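Local structure of agglutinin (Rhizoctonia solani, 4G9M) at residues R25-Y37 against S78-L90. The protein is a fungal lectin of the ricin-type beta-trefoil family that binds carbohydrates and assembles as a domain-swapped dimer. Residues are numbered along the deposited sequence; the frame is centred on the assembly and turned at random.
Sequences RGEAAEGTAIQGY and SVNVVGSTTAVPL
Strands 32-37 and 81-84 meet in a short antiparallel pairing, extended by hydrogen bonds to the Glu30 carboxylate from the turn that precedes the first strand. Their N-to-C directions make 132°, well short of a straight antiparallel run, and three main-chain bonds join them: Ile34 N to Val81 O, Gly83 N to Thr32 O (2.7 Å) and Gly31 N to Gly83 O. Because Gly31 and Thr32 both face Gly83, the pairing ends in a G1 beta bulge, with Gly31 at positive phi (93°) in the type II turn from Ala29 to Thr32. Thr32 closes that turn: its N and OG1 reach Ala29 O from one face of the carbonyl plane, OG1 at 2.6 Å. Beyond the bulge, Glu30 extends with CG anti to its backbone N (chi1 178°), then turns about CB-CG, bringing its carboxylate against Ser84 and Thr85. Ser84 OG donates to Glu30 OE2 at 2.5 Å and Thr85 N, almost straight, to Glu30 OE1 at 3.0 Å, both on syn sides, Thr85 N further out of the carboxylate plane. Ser84 OG also accepts from Thr86 N (2.9 Å) in an ST turn, which fixes the hydroxyl that grips Glu30. In this beta-trefoil domain strand 32-37 also pairs with 20-23 and 122-128. On the buried side, Ile34 CD1 lies across the Val82-Gly83 peptide, 3.5 Å from Val82 C, and beside Val81 CG1 (4.0 Å); Leu21 and Leu23 pack on Ile34, Val69 and Val124 on Val81.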
loop_
_atom_site.group_PDB
_atom_site.type_symbol
_atom_site.label_atom_id
_atom_site.label_comp_id
_atom_site.label_asym_id
_atom_site.label_seq_id
_atom_site.Cartn_x
_atom_site.Cartn_y
_atom_site.Cartn_z
ATOM N N ARG B 25 -27.135 -8.231 -2.405
ATOM C CA ARG B 25 -28.375 -7.665 -1.857
ATOM C C ARG B 25 -28.173 -6.693 -0.681
ATOM O O ARG B 25 -29.138 -6.280 -0.036
ATOM C CB ARG B 25 -29.375 -8.774 -1.492
ATOM C CG ARG B 25 -29.898 -9.567 -2.689
ATOM C CD ARG B 25 -31.211 -10.273 -2.366
ATOM N NE ARG B 25 -31.065 -11.350 -1.389
ATOM C CZ ARG B 25 -31.086 -12.645 -1.693
ATOM N NH1 ARG B 25 -31.248 -13.026 -2.954
ATOM N NH2 ARG B 25 -30.946 -13.561 -0.741
ATOM N N GLY B 26 -26.921 -6.317 -0.423
ATOM C CA GLY B 26 -26.570 -5.532 0.749
ATOM C C GLY B 26 -26.925 -6.208 2.064
ATOM O O GLY B 26 -27.100 -5.545 3.092
ATOM N N GLU B 27 -27.009 -7.530 2.040
ATOM C CA GLU B 27 -27.486 -8.295 3.194
ATOM C C GLU B 27 -26.477 -8.431 4.325
ATOM O O GLU B 27 -25.276 -8.630 4.097
ATOM C CB GLU B 27 -28.020 -9.658 2.754
ATOM C CG GLU B 27 -29.328 -9.536 1.981
ATOM C CD GLU B 27 -29.885 -10.861 1.500
ATOM O OE1 GLU B 27 -29.162 -11.879 1.553
ATOM O OE2 GLU B 27 -31.057 -10.878 1.063
ATOM N N ALA B 28 -26.978 -8.323 5.552
ATOM C CA ALA B 28 -26.121 -8.302 6.724
ATOM C C ALA B 28 -25.879 -9.717 7.254
ATOM O O ALA B 28 -25.107 -9.911 8.191
ATOM C CB ALA B 28 -26.727 -7.421 7.805
ATOM N N ALA B 29 -26.535 -10.707 6.658
ATOM C CA ALA B 29 -26.338 -12.091 7.100
ATOM C C ALA B 29 -24.871 -12.513 6.994
ATOM O O ALA B 29 -24.206 -12.224 6.000
ATOM C CB ALA B 29 -27.208 -13.043 6.283
ATOM N N GLU B 30 -24.380 -13.209 8.016
ATOM C CA GLU B 30 -23.029 -13.768 7.997
ATOM C C GLU B 30 -22.843 -14.703 6.797
ATOM O O GLU B 30 -23.641 -15.618 6.580
ATOM C CB GLU B 30 -22.770 -14.523 9.306
ATOM C CG GLU B 30 -21.418 -15.193 9.386
ATOM C CD GLU B 30 -20.292 -14.218 9.698
ATOM O OE1 GLU B 30 -20.522 -13.238 10.444
ATOM O OE2 GLU B 30 -19.175 -14.440 9.189
ATOM N N GLY B 31 -21.799 -14.468 6.009
ATOM C CA GLY B 31 -21.534 -15.288 4.843
ATOM C C GLY B 31 -22.118 -14.788 3.529
ATOM O O GLY B 31 -22.054 -15.498 2.516
ATOM N N THR B 32 -22.679 -13.578 3.528
ATOM C CA THR B 32 -23.254 -12.999 2.306
ATOM C C THR B 32 -22.177 -12.764 1.240
ATOM O O THR B 32 -21.164 -12.136 1.512
ATOM C CB THR B 32 -24.002 -11.688 2.621
ATOM O OG1 THR B 32 -25.062 -11.962 3.548
ATOM C CG2 THR B 32 -24.594 -11.069 1.349
ATOM N N ALA B 33 -22.395 -13.300 0.037
ATOM C CA ALA B 33 -21.424 -13.212 -1.050
ATOM C C ALA B 33 -20.995 -11.788 -1.364
ATOM O O ALA B 33 -21.831 -10.904 -1.485
ATOM C CB ALA B 33 -22.005 -13.843 -2.305
ATOM N N ILE B 34 -19.690 -11.583 -1.506
ATOM C CA ILE B 34 -19.163 -10.360 -2.101
ATOM C C ILE B 34 -18.709 -10.715 -3.530
ATOM O O ILE B 34 -18.187 -11.800 -3.772
ATOM C CB ILE B 34 -18.027 -9.760 -1.232
ATOM C CG1 ILE B 34 -18.608 -9.298 0.109
ATOM C CG2 ILE B 34 -17.371 -8.590 -1.936
ATOM C CD1 ILE B 34 -17.586 -8.721 1.080
ATOM N N GLN B 35 -18.944 -9.811 -4.476
ATOM C CA GLN B 35 -18.884 -10.178 -5.889
ATOM C C GLN B 35 -18.578 -8.954 -6.733
ATOM O O GLN B 35 -18.542 -7.831 -6.224
ATOM C CB GLN B 35 -20.241 -10.760 -6.317
ATOM C CG GLN B 35 -21.346 -9.715 -6.366
ATOM C CD GLN B 35 -22.729 -10.319 -6.360
ATOM O OE1 GLN B 35 -22.897 -11.525 -6.579
ATOM N NE2 GLN B 35 -23.732 -9.487 -6.105
ATOM N N GLY B 36 -18.366 -9.160 -8.031
ATOM C CA GLY B 36 -18.229 -8.038 -8.943
ATOM C C GLY B 36 -19.575 -7.697 -9.551
ATOM O O GLY B 36 -20.370 -8.595 -9.826
ATOM N N TYR B 37 -19.854 -6.409 -9.738
ATOM C CA TYR B 37 -21.136 -5.996 -10.305
ATOM C C TYR B 37 -21.003 -4.626 -10.985
ATOM O O TYR B 37 -20.170 -3.812 -10.590
ATOM C CB TYR B 37 -22.195 -5.951 -9.193
ATOM C CG TYR B 37 -23.644 -6.127 -9.650
ATOM C CD1 TYR B 37 -24.339 -5.083 -10.239
ATOM C CD2 TYR B 37 -24.307 -7.336 -9.475
ATOM C CE1 TYR B 37 -25.655 -5.230 -10.648
ATOM C CE2 TYR B 37 -25.630 -7.498 -9.888
ATOM C CZ TYR B 37 -26.294 -6.438 -10.472
ATOM O OH TYR B 37 -27.609 -6.561 -10.884
ATOM N N SER B 78 -9.212 -19.617 -3.649
ATOM C CA SER B 78 -10.615 -19.733 -4.091
ATOM C C SER B 78 -11.688 -19.712 -2.991
ATOM O O SER B 78 -12.874 -19.887 -3.277
ATOM C CB SER B 78 -10.804 -20.936 -5.025
ATOM O OG SER B 78 -9.858 -20.900 -6.083
ATOM N N VAL B 79 -11.287 -19.478 -1.745
ATOM C CA VAL B 79 -12.252 -19.289 -0.675
ATOM C C VAL B 79 -13.021 -17.988 -0.913
ATOM O O VAL B 79 -12.429 -16.975 -1.271
ATOM C CB VAL B 79 -11.562 -19.291 0.725
ATOM C CG1 VAL B 79 -12.516 -18.841 1.820
ATOM C CG2 VAL B 79 -11.023 -20.696 1.049
ATOM N N ASN B 80 -14.340 -18.024 -0.744
ATOM C CA ASN B 80 -15.170 -16.846 -0.958
ATOM C C ASN B 80 -14.885 -15.678 -0.018
ATOM O O ASN B 80 -14.768 -15.843 1.199
ATOM C CB ASN B 80 -16.659 -17.207 -0.857
ATOM C CG ASN B 80 -17.160 -17.985 -2.057
ATOM O OD1 ASN B 80 -17.778 -17.423 -2.960
ATOM N ND2 ASN B 80 -16.902 -19.287 -2.069
ATOM N N VAL B 81 -14.802 -14.485 -0.595
ATOM C CA VAL B 81 -14.864 -13.255 0.179
ATOM C C VAL B 81 -16.341 -12.966 0.445
ATOM O O VAL B 81 -17.157 -13.002 -0.470
ATOM C CB VAL B 81 -14.219 -12.093 -0.585
ATOM C CG1 VAL B 81 -14.317 -10.809 0.208
ATOM C CG2 VAL B 81 -12.758 -12.432 -0.887
ATOM N N VAL B 82 -16.683 -12.708 1.702
ATOM C CA VAL B 82 -18.082 -12.576 2.098
ATOM C C VAL B 82 -18.255 -11.485 3.144
ATOM O O VAL B 82 -17.282 -11.070 3.792
ATOM C CB VAL B 82 -18.632 -13.888 2.700
ATOM C CG1 VAL B 82 -18.600 -15.031 1.668
ATOM C CG2 VAL B 82 -17.882 -14.265 3.990
ATOM N N GLY B 83 -19.491 -11.017 3.304
ATOM C CA GLY B 83 -19.814 -10.081 4.369
ATOM C C GLY B 83 -19.868 -10.809 5.699
ATOM O O GLY B 83 -20.468 -11.878 5.803
ATOM N N SER B 84 -19.253 -10.230 6.728
ATOM C CA SER B 84 -19.098 -10.939 8.001
ATOM C C SER B 84 -19.111 -9.960 9.163
ATOM O O SER B 84 -18.731 -8.801 9.007
ATOM C CB SER B 84 -17.774 -11.708 8.016
ATOM O OG SER B 84 -17.619 -12.475 9.206
ATOM N N THR B 85 -19.539 -10.432 10.329
ATOM C CA THR B 85 -19.466 -9.631 11.549
ATOM C C THR B 85 -17.998 -9.678 12.025
ATOM O O THR B 85 -17.590 -8.938 12.921
ATOM C CB THR B 85 -20.434 -10.182 12.627
ATOM O OG1 THR B 85 -21.729 -10.387 12.048
ATOM C CG2 THR B 85 -20.618 -9.217 13.746
ATOM N N THR B 86 -17.222 -10.573 11.418
ATOM C CA THR B 86 -15.784 -10.654 11.675
ATOM C C THR B 86 -14.968 -10.190 10.471
ATOM O O THR B 86 -14.861 -10.894 9.458
ATOM C CB THR B 86 -15.348 -12.093 12.035
ATOM O OG1 THR B 86 -16.160 -12.587 13.103
ATOM C CG2 THR B 86 -13.876 -12.095 12.485
ATOM N N ALA B 87 -14.380 -9.002 10.578
ATOM C CA ALA B 87 -13.541 -8.490 9.516
ATOM C C ALA B 87 -12.272 -9.315 9.356
ATOM O O ALA B 87 -11.645 -9.709 10.337
ATOM C CB ALA B 87 -13.157 -7.036 9.801
ATOM N N VAL B 88 -11.894 -9.573 8.111
ATOM C CA VAL B 88 -10.525 -9.962 7.842
ATOM C C VAL B 88 -9.687 -8.681 7.729
ATOM O O VAL B 88 -9.958 -7.839 6.866
ATOM C CB VAL B 88 -10.429 -10.767 6.533
ATOM C CG1 VAL B 88 -8.974 -10.887 6.060
ATOM C CG2 VAL B 88 -11.059 -12.143 6.716
ATOM N N PRO B 89 -8.680 -8.509 8.608
ATOM C CA PRO B 89 -7.839 -7.312 8.481
ATOM C C PRO B 89 -7.013 -7.336 7.197
ATOM O O PRO B 89 -6.558 -8.404 6.779
ATOM C CB PRO B 89 -6.935 -7.386 9.721
ATOM C CG PRO B 89 -6.834 -8.891 10.005
ATOM C CD PRO B 89 -8.219 -9.402 9.695
ATOM N N LEU B 90 -6.831 -6.164 6.586
ATOM C CA LEU B 90 -6.232 -6.043 5.255
ATOM C C LEU B 90 -5.060 -5.063 5.270
ATOM O O LEU B 90 -4.905 -4.278 6.209
ATOM C CB LEU B 90 -7.274 -5.547 4.237
ATOM C CG LEU B 90 -8.616 -6.291 4.237
ATOM C CD1 LEU B 90 -9.683 -5.494 3.488
ATOM C CD2 LEU B 90 -8.451 -7.671 3.631
HETATM O O HOH W 1 -18.151 -13.845 12.259
HETATM O O HOH W 2 -17.908 -14.472 -3.408
#